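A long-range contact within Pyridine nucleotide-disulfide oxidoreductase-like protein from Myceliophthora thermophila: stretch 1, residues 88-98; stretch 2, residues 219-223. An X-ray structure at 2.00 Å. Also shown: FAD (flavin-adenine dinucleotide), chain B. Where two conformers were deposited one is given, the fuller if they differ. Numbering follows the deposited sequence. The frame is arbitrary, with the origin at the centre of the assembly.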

# COMPACT_ATOMS: atom_id res chain seq x y z
N TYR A 88 -2.85 -0.71 10.83
CA TYR A 88 -4.17 -0.06 10.91
C TYR A 88 -5.28 -0.98 10.41
O TYR A 88 -6.38 -0.97 10.95
CB TYR A 88 -4.24 1.27 10.15
CG TYR A 88 -3.51 2.41 10.82
CD1 TYR A 88 -3.27 2.45 12.19
CD2 TYR A 88 -3.10 3.52 10.08
CE1 TYR A 88 -2.59 3.56 12.78
CE2 TYR A 88 -2.47 4.58 10.67
CZ TYR A 88 -2.22 4.61 12.02
OH TYR A 88 -1.65 5.72 12.58
N GLY A 89 -5.01 -1.76 9.40
CA GLY A 89 -6.01 -2.70 8.94
C GLY A 89 -6.41 -3.77 9.91
O GLY A 89 -7.58 -3.98 10.15
N GLY A 90 -5.45 -4.50 10.44
CA GLY A 90 -5.76 -5.48 11.44
C GLY A 90 -6.34 -4.91 12.70
O GLY A 90 -7.21 -5.52 13.34
N LEU A 91 -5.83 -3.74 13.11
CA LEU A 91 -6.46 -3.05 14.23
C LEU A 91 -7.94 -2.75 13.99
O LEU A 91 -8.75 -2.94 14.89
CB LEU A 91 -5.71 -1.79 14.60
CG LEU A 91 -4.33 -1.97 15.24
CD1 LEU A 91 -3.65 -0.63 15.16
CD2 LEU A 91 -4.51 -2.47 16.67
N LEU A 92 -8.28 -2.21 12.81
CA LEU A 92 -9.67 -2.00 12.47
C LEU A 92 -10.49 -3.26 12.53
O LEU A 92 -11.64 -3.25 13.03
CB LEU A 92 -9.77 -1.41 11.08
CG LEU A 92 -9.64 0.08 11.12
CD1 LEU A 92 -9.40 0.61 9.64
CD2 LEU A 92 -10.94 0.70 11.75
N TYR A 93 -9.95 -4.36 12.09
CA TYR A 93 -10.72 -5.63 12.22
C TYR A 93 -10.96 -5.94 13.71
O TYR A 93 -12.07 -6.33 14.13
CB TYR A 93 -9.92 -6.83 11.68
CG TYR A 93 -9.99 -7.28 10.23
CD1 TYR A 93 -11.18 -7.43 9.53
CD2 TYR A 93 -8.82 -7.71 9.62
CE1 TYR A 93 -11.21 -7.89 8.24
CE2 TYR A 93 -8.82 -8.26 8.35
CZ TYR A 93 -10.01 -8.38 7.66
OH TYR A 93 -9.90 -8.94 6.44
N ALA A 94 -9.90 -5.78 14.50
CA ALA A 94 -9.98 -6.12 15.92
C ALA A 94 -10.98 -5.24 16.65
O ALA A 94 -11.89 -5.74 17.39
CB ALA A 94 -8.62 -5.99 16.59
N VAL A 95 -10.83 -3.93 16.45
CA VAL A 95 -11.79 -3.00 17.02
C VAL A 95 -13.25 -3.31 16.55
O VAL A 95 -14.17 -3.33 17.37
CB VAL A 95 -11.43 -1.55 16.66
CG1 VAL A 95 -12.56 -0.61 17.10
CG2 VAL A 95 -10.15 -1.10 17.38
N ARG A 96 -13.45 -3.59 15.28
CA ARG A 96 -14.77 -3.81 14.78
C ARG A 96 -15.36 -5.10 15.37
O ARG A 96 -16.54 -5.15 15.70
CB ARG A 96 -14.81 -3.88 13.24
CG ARG A 96 -15.26 -2.64 12.50
CD ARG A 96 -14.26 -1.55 12.45
NE ARG A 96 -14.79 -0.29 11.95
CZ ARG A 96 -14.79 0.13 10.69
NH1 ARG A 96 -14.28 -0.56 9.69
NH2 ARG A 96 -15.33 1.28 10.45
N LEU A 97 -14.58 -6.16 15.47
CA LEU A 97 -15.04 -7.39 16.10
C LEU A 97 -15.46 -7.13 17.57
O LEU A 97 -16.54 -7.57 18.03
CB LEU A 97 -13.99 -8.41 16.05
CG LEU A 97 -13.62 -9.08 14.72
CD1 LEU A 97 -12.41 -9.95 15.00
CD2 LEU A 97 -14.74 -9.95 14.10
N ALA A 98 -14.61 -6.42 18.28
CA ALA A 98 -14.90 -6.11 19.70
C ALA A 98 -16.23 -5.34 19.79
O ALA A 98 -17.06 -5.77 20.50
CB ALA A 98 -13.77 -5.32 20.33
PA FAD B . 0.31 -2.92 6.75
O1A FAD B . 1.25 -3.24 5.64
O2A FAD B . 0.35 -1.58 7.45
O5B FAD B . 0.48 -4.05 7.88
C5B FAD B . 0.49 -5.40 7.52
C4B FAD B . 1.47 -6.12 8.42
O4B FAD B . 1.30 -7.53 8.17
C3B FAD B . 2.95 -5.81 8.18
O3B FAD B . 3.60 -5.64 9.41
C2B FAD B . 3.47 -7.05 7.49
O2B FAD B . 4.83 -7.28 7.75
C1B FAD B . 2.57 -8.11 8.09
N9A FAD B . 2.53 -9.32 7.30
C8A FAD B . 2.25 -9.41 5.96
N7A FAD B . 2.35 -10.69 5.61
C5A FAD B . 2.71 -11.44 6.67
C6A FAD B . 2.94 -12.88 6.90
N6A FAD B . 2.88 -13.82 5.98
N1A FAD B . 3.20 -13.18 8.14
C2A FAD B . 3.31 -12.26 9.13
N3A FAD B . 3.13 -10.96 9.04
C4A FAD B . 2.85 -10.51 7.78
N1 FAD B . -1.44 4.89 2.35
C2 FAD B . -2.31 5.94 2.45
O2 FAD B . -3.50 5.79 2.22
N3 FAD B . -1.87 7.16 2.81
C4 FAD B . -0.57 7.35 3.07
O4 FAD B . -0.23 8.48 3.40
C4X FAD B . 0.45 6.29 2.99
N5 FAD B . 1.79 6.46 3.22
C5X FAD B . 2.61 5.38 3.10
C6 FAD B . 4.06 5.52 3.33
C7 FAD B . 4.86 4.29 3.17
C7M FAD B . 6.35 4.31 3.39
C8 FAD B . 4.26 2.98 2.78
C8M FAD B . 5.08 1.70 2.61
C9 FAD B . 2.90 2.89 2.56
C9A FAD B . 2.06 4.03 2.70
N10 FAD B . 0.69 3.88 2.44
C10 FAD B . -0.13 5.00 2.61
C1' FAD B . 0.07 2.58 2.12
C2' FAD B . -0.07 1.82 3.51
O2' FAD B . 0.51 0.51 3.39
C3' FAD B . -1.54 1.73 4.05
O3' FAD B . -2.05 3.05 4.23
C4' FAD B . -1.74 1.08 5.45
O4' FAD B . -0.72 1.46 6.48
C5' FAD B . -1.84 -0.45 5.31
O5' FAD B . -2.43 -0.96 6.54
P FAD B . -2.52 -2.57 6.58
O1P FAD B . -2.69 -2.92 8.10
O2P FAD B . -3.54 -2.96 5.50
O3P FAD B . -1.09 -3.11 5.98
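Stretch 2 (219-223) VLLAS

How does stretch 2 run relative to the helix of residues 88-98? Val219 to Leu221 form the end portion of a β-strand, with extended backbone angles, and its axis makes 141° with the helix axis, nearer antiparallel than parallel, with a closest approach of 9.5 Å. The chain therefore travels back toward the start of the helix: Leu220 lies across from Tyr93, their CA atoms 7.9 Å apart, and Ala222 from Gly90, with CA atoms at 5.2 Å.

What does the strand offer the helix first? Val219 is out of reach, so contact begins at Leu220, whose CB points toward the helix. Leu220 CB sits over one face of the Tyr93 ring, 3.9 Å from its centroid and 19° off the ring normal, a CH-pi contact. One helical turn further on, Leu97 CD1 packs against Leu220 CD2 at 3.9 Å.

How does Leu221 take part if its side chain points away? It contributes its backbone: Tyr93 OH donates a hydrogen bond to Leu221 O at 3.0 Å, the carbonyl lying at the ring edge, near its plane. Tyr93 thus meets the strand with both its apolar ring and its hydroxyl.

Why can the chain come so close at Ala222? Here the backbone has left the strand, with phi/psi of -127/60, and the small side chain meets a helix segment that has none: Ala222 CB is 3.4 Å from Gly90 N and 3.7 Å from Gly89 C. It also touches Tyr93 CE2 at 3.6 Å. A water bridges the backbones, accepting from Gly90 N (2.9 Å to the water oxygen) and donating to Ala222 O (2.8 Å).

Where does the contact end? Ser223 no longer reaches the helix, but the cofactor lies beside both stretches: Gly89 N donates a hydrogen bond to FAD O1P at 2.9 Å, while Ser223 O approaches FAD C8A at 3.2 Å.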

# COMPACT_ATOMS: atom_id res chain seq x y z
N VAL A 219 -10.15 -16.88 9.81
CA VAL A 219 -8.90 -16.17 9.55
C VAL A 219 -9.22 -14.92 8.76
O VAL A 219 -9.82 -14.99 7.75
CB VAL A 219 -7.87 -17.02 8.80
CG1 VAL A 219 -6.64 -16.21 8.33
CG2 VAL A 219 -7.47 -18.23 9.63
N LEU A 220 -8.80 -13.78 9.25
CA LEU A 220 -9.01 -12.48 8.60
C LEU A 220 -7.61 -11.93 8.15
O LEU A 220 -6.77 -11.61 8.99
CB LEU A 220 -9.59 -11.59 9.66
CG LEU A 220 -11.04 -11.73 10.08
CD1 LEU A 220 -11.85 -12.82 9.58
CD2 LEU A 220 -11.39 -11.10 11.37
N LEU A 221 -7.39 -11.77 6.86
CA LEU A 221 -6.10 -11.25 6.41
C LEU A 221 -6.15 -9.73 6.29
O LEU A 221 -6.99 -9.19 5.57
CB LEU A 221 -5.72 -11.84 5.08
CG LEU A 221 -5.69 -13.34 5.00
CD1 LEU A 221 -5.32 -13.66 3.58
CD2 LEU A 221 -4.82 -14.12 5.96
N ALA A 222 -5.27 -9.04 7.00
CA ALA A 222 -5.01 -7.60 6.77
C ALA A 222 -3.48 -7.47 6.56
O ALA A 222 -2.74 -6.79 7.27
CB ALA A 222 -5.51 -6.81 7.97
N SER A 223 -3.03 -8.16 5.54
CA SER A 223 -1.59 -8.46 5.33
C SER A 223 -0.94 -7.33 4.58
O SER A 223 0.30 -7.41 4.32
CB SER A 223 -1.45 -9.74 4.51
OG SER A 223 -1.98 -9.58 3.19
O HOH W 1 -2.74 -4.85 9.34